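Local coordinates for protein nicotinate phosphoribosyltransferase (Saccharomyces cerevisiae, PDB 1VLP) that catalyses the ATP-dependent synthesis of nicotinate ribonucleotide from nicotinate and phosphoribosyl diphosphate, the first step from nicotinic acid to NAD, at residues 172-177 and 206-210; 185-191 and 221-227. One frame throughout, in Å; residues are numbered along the deposited sequence.

Interaction 1: residues 172-177 and 206-210; sequences AEKKAE and GIMKA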
# COMPACT_ATOMS: atom_id res chain seq x y z
N ALA A 172 -9.20 15.00 11.30
CA ALA A 172 -8.49 13.77 11.61
C ALA A 172 -8.60 13.41 13.09
O ALA A 172 -8.79 12.24 13.45
CB ALA A 172 -7.03 13.86 11.18
N GLU A 173 -8.43 14.41 13.95
CA GLU A 173 -8.56 14.24 15.39
C GLU A 173 -9.92 13.66 15.80
O GLU A 173 -9.99 12.68 16.57
CB GLU A 173 -8.32 15.55 16.10
CG GLU A 173 -8.32 15.41 17.60
CD GLU A 173 -8.33 16.75 18.35
OE1 GLU A 173 -8.48 17.83 17.74
OE2 GLU A 173 -8.20 16.71 19.58
N LYS A 174 -10.97 14.20 15.22
CA LYS A 174 -12.33 13.72 15.48
C LYS A 174 -12.52 12.29 15.04
O LYS A 174 -13.15 11.51 15.76
CB LYS A 174 -13.38 14.63 14.80
CG LYS A 174 -14.78 14.09 14.90
CD LYS A 174 -15.82 15.09 14.51
CE LYS A 174 -17.26 14.56 14.68
NZ LYS A 174 -18.14 15.48 13.89
N LYS A 175 -11.97 11.92 13.87
CA LYS A 175 -12.04 10.54 13.38
C LYS A 175 -11.34 9.62 14.37
O LYS A 175 -11.91 8.64 14.82
CB LYS A 175 -11.42 10.40 12.00
CG LYS A 175 -12.23 11.16 10.94
CD LYS A 175 -11.56 11.04 9.60
CE LYS A 175 -12.26 11.85 8.55
NZ LYS A 175 -11.47 11.84 7.25
N ALA A 176 -10.11 9.98 14.73
CA ALA A 176 -9.33 9.18 15.64
C ALA A 176 -10.07 9.00 16.99
O ALA A 176 -10.12 7.90 17.52
CB ALA A 176 -7.99 9.80 15.83
N GLU A 177 -10.67 10.05 17.48
CA GLU A 177 -11.35 9.99 18.77
C GLU A 177 -12.53 9.07 18.70
O GLU A 177 -12.78 8.34 19.64
CB GLU A 177 -11.74 11.38 19.23
CG GLU A 177 -10.50 12.23 19.58
CD GLU A 177 -10.80 13.54 20.25
OE1 GLU A 177 -11.99 13.88 20.38
OE2 GLU A 177 -9.81 14.20 20.68
N GLY A 206 -3.29 15.46 13.94
CA GLY A 206 -4.66 15.26 14.51
C GLY A 206 -4.84 13.98 15.26
O GLY A 206 -5.38 13.94 16.38
N ILE A 207 -4.29 12.93 14.68
CA ILE A 207 -4.33 11.59 15.28
C ILE A 207 -3.56 11.65 16.61
O ILE A 207 -4.08 11.22 17.65
CB ILE A 207 -3.76 10.51 14.32
CG1 ILE A 207 -4.72 10.28 13.12
CG2 ILE A 207 -3.50 9.16 15.08
CD1 ILE A 207 -4.12 9.53 11.95
N MSE A 208 -2.35 12.20 16.60
CA MSE A 208 -1.55 12.21 17.82
C MSE A 208 -2.23 13.10 18.88
O MSE A 208 -2.15 12.82 20.05
CB MSE A 208 -0.14 12.72 17.56
CG MSE A 208 0.68 11.83 16.62
SE MSE A 208 0.50 9.92 16.92
CE MSE A 208 1.36 9.84 18.74
N LYS A 209 -2.92 14.15 18.45
CA LYS A 209 -3.63 15.04 19.39
C LYS A 209 -4.73 14.23 20.05
O LYS A 209 -4.98 14.36 21.24
CB LYS A 209 -4.23 16.27 18.69
CG LYS A 209 -4.89 17.23 19.67
CD LYS A 209 -5.43 18.53 19.06
CE LYS A 209 -6.22 19.37 20.15
NZ LYS A 209 -5.38 20.26 20.96
N ALA A 210 -5.41 13.40 19.26
CA ALA A 210 -6.38 12.45 19.78
C ALA A 210 -5.77 11.43 20.78
O ALA A 210 -6.32 11.18 21.86
CB ALA A 210 -7.07 11.73 18.61
O HOH W 1 -8.66 12.07 22.83
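E173 and A176 on helix 168-181 lie against G206, K209 and A210 on helix 197-213. The two helices flank strand 186-188 in the chain, and they pack as neighbours in the alpha/beta domain of this TIM-barrel-related family. Their short axes cross at -45° and come as near as 7.4 Å, a close approach that G206 makes possible. A CB on that residue would run into the backbone N of E173 and the methyl of A172. In its absence E173 CA sits 3.3 Å from G206 O, near enough for a CA-H...O contact.

The side chain of E173 starts over this same carbonyl, with CB 3.4 Å from G206 O. Its CG, turned opposite the backbone N (chi1 -175°), stays beside G206 O and passes the methyl of A210. The chain then runs out extended, and the carboxylate arrives over the aliphatic part of K209: E173 CD lies 3.5 Å from K209 CD, OE1 meets CD and CE, and OE2 reaches CG. The chains cross obliquely, and it is the methylenes of the lysine that meet the carboxylate. Its ammonium bends off at the last torsion, leaving K209 NZ 4.7 Å from E173 OE2.

Small residues fill the inner side of the crossing, where longer ones would probably push the helices apart. The methyls of A176 and A210 meet CB to CB at 3.5 Å, and A176 CB also reaches the backbone and CG1 of I207. E177 lays its CG against the methyl of A210. Beyond it, a water donates to A210 O at 2.7 Å and, more weakly, to E177 OE2 at 3.2 Å.

Interaction 2: residues 185-191 and 221-227; sequences RFSEFGT and LLLGTSN
F186 and E188 pair in parallel with L222 and T225 through hydrogen bonds from F186 N to L221 O, L223 N to F186 O, E188 N to G224 O and, nearly straight, S226 N to E188 O (2.8 Å, 170° at the hydrogen). L223 is one residue more than the partner strand has between these pairs, a beta bulge. Just after it, G224 takes backbone angles at which a CB would jam against the carbonyl O of L223.

At the start of the strands, L223 CD2 sits 3.8 Å above the centre of the R185 guanidinium, whose NH2 is held by S220 O. On the helix-covered face, L222 CD1 approaches F186 CE2 obliquely at 3.9 Å. The strands form a beta-alpha-beta crossover with helix 197-213 between them, and beyond it the backbone of T225 goes on to bond with K237 and I239.

E188 is the acid that ties together the C-terminal end of the strands. Bent at chi2 (-81°), its chain curls so that OE1 accepts a hydrogen bond from the T225 hydroxyl on its anti lone pair, at 2.6 Å from OG1, and one from a water as well; OE2 accepts from G190 N, above the carboxylate plane, and from Q200. With E188 cut back to an alanine, the T225 hydroxyl and G190 N would probably lose their acceptor, and the turn after the strand would be held less firmly.

T225 OG1 in turn accepts from N227 N, an ST turn. S226 OG, hydrogen-bonded to D25, lies at the edge of the F189 ring, 3.4 Å from CD1; this phenylalanine probably lines the nicotinate site. N227 suits an N-cap: its OD1 caps F230 N, while ND2 donates to T191 OG1 at 3.0 Å, the acceptor lying in the amide plane.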
# COMPACT_ATOMS: atom_id res chain seq x y z
N ARG A 185 -8.56 -0.73 16.87
CA ARG A 185 -7.10 -0.76 16.68
C ARG A 185 -6.87 -0.48 15.18
O ARG A 185 -7.29 -1.26 14.30
CB ARG A 185 -6.48 -2.11 17.11
CG ARG A 185 -6.63 -2.42 18.55
CD ARG A 185 -5.75 -3.60 18.92
NE ARG A 185 -4.64 -3.18 19.76
CZ ARG A 185 -3.45 -3.78 19.80
NH1 ARG A 185 -3.18 -4.83 19.02
NH2 ARG A 185 -2.51 -3.30 20.61
N PHE A 186 -6.22 0.63 14.87
CA PHE A 186 -6.06 1.05 13.49
C PHE A 186 -4.71 1.62 13.23
O PHE A 186 -4.00 2.08 14.15
CB PHE A 186 -7.15 2.06 13.04
CG PHE A 186 -7.00 3.42 13.63
CD1 PHE A 186 -7.52 3.69 14.91
CD2 PHE A 186 -6.30 4.45 12.96
CE1 PHE A 186 -7.38 4.91 15.49
CE2 PHE A 186 -6.19 5.70 13.54
CZ PHE A 186 -6.69 5.92 14.80
N SER A 187 -4.35 1.58 11.96
CA SER A 187 -3.18 2.30 11.48
C SER A 187 -3.55 3.23 10.33
O SER A 187 -4.50 3.00 9.58
CB SER A 187 -2.09 1.31 11.07
OG SER A 187 -2.53 0.60 9.94
N GLU A 188 -2.79 4.31 10.21
CA GLU A 188 -2.86 5.24 9.10
C GLU A 188 -2.14 4.66 7.91
O GLU A 188 -1.06 4.07 8.04
CB GLU A 188 -2.18 6.57 9.54
CG GLU A 188 -2.40 7.71 8.57
CD GLU A 188 -1.48 7.69 7.37
OE1 GLU A 188 -0.36 7.13 7.39
OE2 GLU A 188 -1.92 8.25 6.36
N PHE A 189 -2.75 4.75 6.74
CA PHE A 189 -2.30 4.02 5.55
C PHE A 189 -2.42 4.85 4.27
O PHE A 189 -2.49 4.27 3.14
CB PHE A 189 -3.21 2.78 5.46
CG PHE A 189 -2.81 1.72 4.45
CD1 PHE A 189 -1.47 1.48 4.07
CD2 PHE A 189 -3.83 0.92 3.89
CE1 PHE A 189 -1.16 0.48 3.14
CE2 PHE A 189 -3.52 -0.09 2.96
CZ PHE A 189 -2.19 -0.31 2.60
N GLY A 190 -2.51 6.18 4.41
CA GLY A 190 -2.88 7.04 3.29
C GLY A 190 -1.75 7.68 2.47
O GLY A 190 -2.00 8.60 1.72
N THR A 191 -0.52 7.15 2.56
CA THR A 191 0.59 7.78 1.84
C THR A 191 0.31 7.95 0.32
O THR A 191 0.42 9.05 -0.25
CB THR A 191 1.92 7.04 2.05
OG1 THR A 191 2.22 7.02 3.43
CG2 THR A 191 3.06 7.69 1.23
N LEU A 221 -4.35 1.56 21.07
CA LEU A 221 -5.29 1.43 19.96
C LEU A 221 -4.69 1.91 18.62
O LEU A 221 -5.05 1.41 17.55
CB LEU A 221 -6.58 2.22 20.30
CG LEU A 221 -7.29 1.78 21.59
CD1 LEU A 221 -8.50 2.61 21.86
CD2 LEU A 221 -7.68 0.31 21.57
N LEU A 222 -3.82 2.91 18.68
CA LEU A 222 -3.12 3.37 17.49
C LEU A 222 -1.93 2.40 17.26
O LEU A 222 -0.96 2.35 18.03
CB LEU A 222 -2.65 4.81 17.65
CG LEU A 222 -1.81 5.26 16.46
CD1 LEU A 222 -2.67 5.30 15.16
CD2 LEU A 222 -1.16 6.56 16.69
N LEU A 223 -2.08 1.59 16.23
CA LEU A 223 -1.06 0.63 15.89
C LEU A 223 0.17 1.34 15.35
O LEU A 223 1.31 0.89 15.58
CB LEU A 223 -1.58 -0.36 14.85
CG LEU A 223 -2.76 -1.17 15.37
CD1 LEU A 223 -3.30 -2.08 14.26
CD2 LEU A 223 -2.40 -1.94 16.61
N GLY A 224 -0.10 2.40 14.61
CA GLY A 224 0.94 3.23 13.97
C GLY A 224 0.55 3.74 12.61
O GLY A 224 -0.62 4.07 12.34
N THR A 225 1.56 3.86 11.74
CA THR A 225 1.36 4.32 10.36
C THR A 225 2.18 3.46 9.43
O THR A 225 3.29 2.99 9.78
CB THR A 225 1.71 5.83 10.15
OG1 THR A 225 1.63 6.18 8.75
CG2 THR A 225 3.01 6.18 10.73
N SER A 226 1.64 3.26 8.24
CA SER A 226 2.45 2.62 7.20
C SER A 226 3.64 3.46 6.74
O SER A 226 4.61 2.93 6.20
CB SER A 226 1.62 2.18 6.01
OG SER A 226 1.18 3.26 5.25
N ASN A 227 3.59 4.77 6.94
CA ASN A 227 4.63 5.64 6.42
C ASN A 227 5.80 5.67 7.41
O ASN A 227 5.69 6.19 8.56
CB ASN A 227 4.05 7.02 6.18
CG ASN A 227 5.05 7.95 5.52
OD1 ASN A 227 6.06 8.31 6.12
ND2 ASN A 227 4.79 8.32 4.26
O HOH W 2 0.46 5.93 5.28

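In the fold
Interactions 1 and 2 are successive layers of one alpha/beta unit, their centres 12 Å apart and their segments alternating along the chain. The helices of 172-177 and 206-210 lie on the sheet face that carries F186, E188 and L222. M208 SE packs 3.8 Å from L222 CD2, while A176 CB comes within 4.2 Å of F186 CZ. Only interaction 2 holds a residue of the probable nicotinate site: by nearest atoms, the F189 side chain lies about 4 Å from that of R306 and about 5 Å from that of Y27 and from a phosphate probably from the crystallisation liquor. Interaction 1 stands one layer back, the I207 side chain likewise about 9 Å from that of F189.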